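Long-range contact in manganese-dependent ADP-ribose/CDP-alcohol diphosphatase (Danio rerio, PDB 2NXF), which probably hydrolyses ADP-ribose and CDP-alcohols such as CDP-choline at a dinuclear metal centre, releasing AMP or CMP: residues Q53-R67 with V88-F102. Residues are numbered along the deposited sequence; the frame is centred on the assembly and turned at random. Where two conformers were deposited one is given.
Sequences QCVVQLGDIIDGHNR and VDVHHVWGNHEFYNF. With ZN (zinc ion), chain C; ZN (zinc ion), chain B; PO4 (phosphate ion), chain F.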
# COMPACT_ATOMS: atom_id res chain seq x y z
N GLN A 53 -17.75 6.23 -2.47
CA GLN A 53 -17.92 6.72 -1.11
C GLN A 53 -16.61 7.09 -0.43
O GLN A 53 -16.60 7.82 0.56
CB GLN A 53 -18.72 5.72 -0.29
CG GLN A 53 -20.20 5.69 -0.67
CD GLN A 53 -20.88 4.40 -0.32
OE1 GLN A 53 -20.79 3.41 -1.05
NE2 GLN A 53 -21.60 4.40 0.80
N CYS A 54 -15.50 6.57 -0.97
CA CYS A 54 -14.14 6.96 -0.56
C CYS A 54 -13.14 6.44 -1.58
O CYS A 54 -13.51 5.76 -2.53
CB CYS A 54 -13.80 6.48 0.86
SG CYS A 54 -13.45 4.71 1.02
N VAL A 55 -11.88 6.80 -1.39
CA VAL A 55 -10.79 6.29 -2.21
C VAL A 55 -9.74 5.78 -1.23
O VAL A 55 -9.54 6.38 -0.18
CB VAL A 55 -10.20 7.40 -3.12
CG1 VAL A 55 -8.96 6.91 -3.88
CG2 VAL A 55 -11.29 7.94 -4.11
N VAL A 56 -9.09 4.67 -1.57
CA VAL A 56 -7.89 4.23 -0.85
C VAL A 56 -6.73 4.23 -1.83
O VAL A 56 -6.80 3.61 -2.90
CB VAL A 56 -8.05 2.82 -0.24
CG1 VAL A 56 -6.82 2.48 0.61
CG2 VAL A 56 -9.33 2.72 0.61
N GLN A 57 -5.67 4.95 -1.49
CA GLN A 57 -4.48 4.92 -2.36
C GLN A 57 -3.35 4.27 -1.59
O GLN A 57 -3.13 4.58 -0.41
CB GLN A 57 -4.13 6.28 -2.97
CG GLN A 57 -3.67 7.35 -1.99
CD GLN A 57 -2.16 7.31 -1.68
OE1 GLN A 57 -1.39 6.56 -2.29
NE2 GLN A 57 -1.75 8.14 -0.74
N LEU A 58 -2.64 3.39 -2.28
CA LEU A 58 -1.78 2.39 -1.66
C LEU A 58 -0.33 2.85 -1.44
O LEU A 58 0.54 2.03 -1.08
CB LEU A 58 -1.83 1.09 -2.48
CG LEU A 58 -2.99 0.10 -2.20
CD1 LEU A 58 -2.88 -0.46 -0.76
CD2 LEU A 58 -4.31 0.75 -2.40
N GLY A 59 -0.06 4.15 -1.60
CA GLY A 59 1.25 4.69 -1.21
C GLY A 59 2.13 4.98 -2.42
O GLY A 59 1.74 4.70 -3.57
N ASP A 60 3.33 5.48 -2.12
CA ASP A 60 4.24 6.02 -3.13
C ASP A 60 3.49 7.02 -3.99
O ASP A 60 3.57 6.95 -5.22
CB ASP A 60 4.82 4.90 -4.02
CG ASP A 60 5.87 4.05 -3.30
OD1 ASP A 60 6.20 4.32 -2.12
OD2 ASP A 60 6.34 3.09 -3.91
N ILE A 61 2.77 7.96 -3.36
CA ILE A 61 1.97 8.93 -4.15
C ILE A 61 2.86 9.99 -4.83
O ILE A 61 2.49 10.52 -5.88
CB ILE A 61 0.86 9.56 -3.29
CG1 ILE A 61 -0.27 10.09 -4.20
CG2 ILE A 61 1.45 10.59 -2.30
CD1 ILE A 61 -1.44 10.70 -3.44
N ILE A 62 4.03 10.28 -4.25
CA ILE A 62 5.00 11.13 -4.95
C ILE A 62 6.35 10.45 -4.92
O ILE A 62 6.64 9.72 -3.98
CB ILE A 62 5.12 12.56 -4.34
CG1 ILE A 62 5.53 12.52 -2.87
CG2 ILE A 62 3.82 13.38 -4.55
CD1 ILE A 62 6.10 13.87 -2.38
N ASP A 63 7.17 10.69 -5.94
CA ASP A 63 8.45 9.96 -6.03
C ASP A 63 9.51 10.55 -5.10
O ASP A 63 9.52 11.76 -4.85
CB ASP A 63 8.98 9.99 -7.46
CG ASP A 63 10.02 8.92 -7.71
OD1 ASP A 63 9.63 7.75 -7.91
OD2 ASP A 63 11.21 9.25 -7.66
N GLY A 64 10.41 9.70 -4.61
CA GLY A 64 11.56 10.17 -3.84
C GLY A 64 12.46 11.13 -4.61
O GLY A 64 13.21 11.90 -4.00
N HIS A 65 12.40 11.11 -5.94
CA HIS A 65 13.16 12.09 -6.74
C HIS A 65 12.79 13.53 -6.40
O HIS A 65 13.57 14.44 -6.62
CB HIS A 65 12.98 11.87 -8.25
CG HIS A 65 13.88 10.82 -8.81
ND1 HIS A 65 13.41 9.60 -9.24
CD2 HIS A 65 15.22 10.79 -8.99
CE1 HIS A 65 14.42 8.87 -9.69
NE2 HIS A 65 15.53 9.57 -9.55
N ASN A 66 11.58 13.74 -5.89
CA ASN A 66 11.18 15.08 -5.49
C ASN A 66 12.10 15.66 -4.40
O ASN A 66 12.43 16.84 -4.43
CB ASN A 66 9.73 15.11 -5.05
CG ASN A 66 8.77 14.90 -6.22
OD1 ASN A 66 8.75 15.70 -7.15
ND2 ASN A 66 8.02 13.81 -6.19
N ARG A 67 12.50 14.81 -3.45
CA ARG A 67 13.45 15.21 -2.40
C ARG A 67 14.75 15.68 -3.03
O ARG A 67 15.31 16.71 -2.66
CB ARG A 67 13.71 14.03 -1.44
CG ARG A 67 14.82 14.28 -0.41
CD ARG A 67 14.23 14.66 0.90
NE ARG A 67 15.23 14.76 1.95
CZ ARG A 67 15.19 15.67 2.92
NH1 ARG A 67 14.20 16.56 2.94
NH2 ARG A 67 16.15 15.71 3.84
N VAL A 88 -14.59 13.28 -1.77
CA VAL A 88 -14.87 12.28 -0.74
C VAL A 88 -13.59 11.98 0.04
O VAL A 88 -12.50 12.37 -0.38
CB VAL A 88 -15.46 10.95 -1.29
CG1 VAL A 88 -16.89 11.15 -1.82
CG2 VAL A 88 -14.55 10.31 -2.31
N ASP A 89 -13.74 11.27 1.15
CA ASP A 89 -12.60 10.88 1.98
C ASP A 89 -11.62 10.07 1.16
O ASP A 89 -12.02 9.14 0.45
CB ASP A 89 -13.05 10.01 3.16
CG ASP A 89 -13.78 10.78 4.24
OD1 ASP A 89 -13.78 12.04 4.24
OD2 ASP A 89 -14.37 10.11 5.12
N VAL A 90 -10.33 10.40 1.28
CA VAL A 90 -9.27 9.59 0.69
C VAL A 90 -8.42 9.03 1.83
O VAL A 90 -8.03 9.76 2.76
CB VAL A 90 -8.39 10.42 -0.28
CG1 VAL A 90 -7.30 9.54 -0.90
CG2 VAL A 90 -9.27 11.04 -1.39
N HIS A 91 -8.14 7.74 1.76
CA HIS A 91 -7.33 7.07 2.78
C HIS A 91 -5.96 6.81 2.18
O HIS A 91 -5.86 6.26 1.08
CB HIS A 91 -8.01 5.79 3.25
CG HIS A 91 -9.29 6.06 3.96
ND1 HIS A 91 -9.34 6.38 5.30
CD2 HIS A 91 -10.56 6.16 3.50
CE1 HIS A 91 -10.59 6.63 5.65
NE2 HIS A 91 -11.35 6.49 4.58
N HIS A 92 -4.93 7.24 2.90
CA HIS A 92 -3.57 7.23 2.39
C HIS A 92 -2.74 6.20 3.14
O HIS A 92 -2.60 6.29 4.37
CB HIS A 92 -2.91 8.61 2.58
CG HIS A 92 -3.68 9.73 1.95
ND1 HIS A 92 -3.70 9.95 0.59
CD2 HIS A 92 -4.45 10.69 2.50
CE1 HIS A 92 -4.46 11.01 0.33
NE2 HIS A 92 -4.94 11.47 1.47
N VAL A 93 -2.19 5.26 2.39
CA VAL A 93 -1.22 4.29 2.89
C VAL A 93 0.17 4.89 2.69
O VAL A 93 0.43 5.47 1.64
CB VAL A 93 -1.38 2.94 2.10
CG1 VAL A 93 -0.29 1.95 2.49
CG2 VAL A 93 -2.74 2.35 2.35
N TRP A 94 1.05 4.76 3.69
CA TRP A 94 2.43 5.26 3.53
C TRP A 94 3.36 4.16 3.02
O TRP A 94 3.44 3.07 3.60
CB TRP A 94 2.99 5.88 4.82
CG TRP A 94 2.19 7.01 5.36
CD1 TRP A 94 1.18 7.70 4.73
CD2 TRP A 94 2.36 7.63 6.64
NE1 TRP A 94 0.69 8.68 5.56
CE2 TRP A 94 1.38 8.65 6.74
CE3 TRP A 94 3.21 7.39 7.72
CZ2 TRP A 94 1.24 9.45 7.89
CZ3 TRP A 94 3.08 8.18 8.87
CH2 TRP A 94 2.10 9.20 8.94
N GLY A 95 4.02 4.46 1.90
CA GLY A 95 5.02 3.55 1.33
C GLY A 95 6.43 4.11 1.37
O GLY A 95 6.70 5.18 1.96
N ASN A 96 7.37 3.39 0.77
CA ASN A 96 8.77 3.81 0.82
C ASN A 96 9.03 5.22 0.31
O ASN A 96 9.81 5.95 0.92
CB ASN A 96 9.76 2.78 0.23
CG ASN A 96 9.39 2.33 -1.17
OD1 ASN A 96 8.25 1.97 -1.44
ND2 ASN A 96 10.38 2.33 -2.07
N HIS A 97 8.35 5.64 -0.76
CA HIS A 97 8.59 6.98 -1.31
C HIS A 97 8.09 8.11 -0.42
O HIS A 97 8.66 9.21 -0.41
CB HIS A 97 8.09 7.07 -2.75
CG HIS A 97 8.99 6.35 -3.70
ND1 HIS A 97 9.95 7.00 -4.45
CD2 HIS A 97 9.14 5.03 -3.96
CE1 HIS A 97 10.63 6.12 -5.16
NE2 HIS A 97 10.17 4.91 -4.88
N GLU A 98 7.03 7.85 0.35
CA GLU A 98 6.66 8.81 1.39
C GLU A 98 7.82 9.04 2.34
O GLU A 98 8.14 10.20 2.67
CB GLU A 98 5.43 8.34 2.18
CG GLU A 98 4.09 8.67 1.51
CD GLU A 98 3.78 7.78 0.30
OE1 GLU A 98 4.28 6.65 0.26
OE2 GLU A 98 3.01 8.23 -0.57
N PHE A 99 8.45 7.95 2.80
CA PHE A 99 9.57 8.09 3.75
C PHE A 99 10.85 8.69 3.15
O PHE A 99 11.66 9.30 3.87
CB PHE A 99 9.85 6.77 4.47
CG PHE A 99 8.68 6.29 5.28
CD1 PHE A 99 8.31 6.93 6.46
CD2 PHE A 99 7.92 5.22 4.84
CE1 PHE A 99 7.19 6.47 7.21
CE2 PHE A 99 6.81 4.76 5.56
CZ PHE A 99 6.45 5.40 6.75
N TYR A 100 11.04 8.52 1.85
CA TYR A 100 12.17 9.16 1.17
C TYR A 100 11.98 10.68 1.20
O TYR A 100 12.95 11.42 1.31
CB TYR A 100 12.28 8.73 -0.30
CG TYR A 100 12.54 7.25 -0.53
CD1 TYR A 100 13.20 6.47 0.42
CD2 TYR A 100 12.13 6.64 -1.72
CE1 TYR A 100 13.44 5.11 0.20
CE2 TYR A 100 12.35 5.29 -1.95
CZ TYR A 100 12.99 4.52 -0.99
OH TYR A 100 13.18 3.17 -1.22
N ASN A 101 10.73 11.13 1.08
CA ASN A 101 10.43 12.56 1.06
C ASN A 101 10.28 13.21 2.42
O ASN A 101 10.65 14.37 2.59
CB ASN A 101 9.14 12.83 0.26
CG ASN A 101 9.36 12.76 -1.24
OD1 ASN A 101 9.90 13.70 -1.82
ND2 ASN A 101 8.99 11.64 -1.86
N PHE A 102 9.66 12.50 3.37
CA PHE A 102 9.22 13.09 4.64
C PHE A 102 9.54 12.22 5.83
O PHE A 102 9.52 10.98 5.75
CB PHE A 102 7.69 13.31 4.63
CG PHE A 102 7.18 14.09 3.44
CD1 PHE A 102 7.52 15.43 3.27
CD2 PHE A 102 6.35 13.48 2.50
CE1 PHE A 102 7.04 16.16 2.15
CE2 PHE A 102 5.86 14.19 1.38
CZ PHE A 102 6.20 15.53 1.22
ZN ZN C . 7.05 1.22 -3.04
ZN ZN B . 6.29 2.44 -6.03
P PO4 F . 9.52 1.66 -5.78
O1 PO4 F . 9.59 0.32 -6.49
O2 PO4 F . 10.82 2.41 -6.00
O3 PO4 F . 8.45 2.56 -6.38
O4 PO4 F . 9.22 1.48 -4.32
O HOH W 1 -16.31 10.47 2.05
O HOH W 2 0.57 8.13 0.81
O HOH W 3 11.79 16.83 1.26
O HOH W 4 6.88 0.61 -5.09
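The dinuclear zinc site of a calcineurin-like phosphoesterase is built where Asp60 meets Asn96 and His97. Asp60 OD2 bridges both zinc ions, 2.2 Å from each, while Asn96 OD1 binds one of them at 2.1 Å; His228 and His265 join Asn96 on that ion, Asp13, Gln15 and His267 bind the other, and a water bridges both. Asp60 OD1 accepts from His97 N (2.9 Å) from above the carboxylate plane, which, with the two metal bonds at OD2, helps hold the carboxylate's rotation. A phosphate, probably from the crystallisation liquor, coordinates both metals through O4 and O3 and takes bonds from Asn96 ND2 and His97 NE2. The other ring nitrogen, His97 ND1, accepts from Gly64 N in the ring plane at 2.7 Å, so in this crystal both nitrogens are engaged. GDIIDGH and GNHE match the family's GDxxD and GNH[D/E] motifs: GDIIDGH follows strand 54-57, mostly as loop, and GNHE opens helix 96-101 just after the neighbouring parallel strand 89-92. Behind the metals, Glu98 clasps the 59-61 turn: OE1 receives Asp60 N on its syn lone pair (2.8 Å) and also Gly95 N, while OE2 takes Ile61 N at 2.8 Å. A bend at chi2 (74°) brings this carboxylate back beside the start of its own helix. Gln57 NE2 gives an almost straight bond (177°) to His92 ND1. Asn101 ND2 reaches Asp63 O from above the carbonyl plane at 3.0 Å while its OD1 bonds to Ser72 OG, and Ile62 CD1 packs on Asn101 CG and the Phe102 ring.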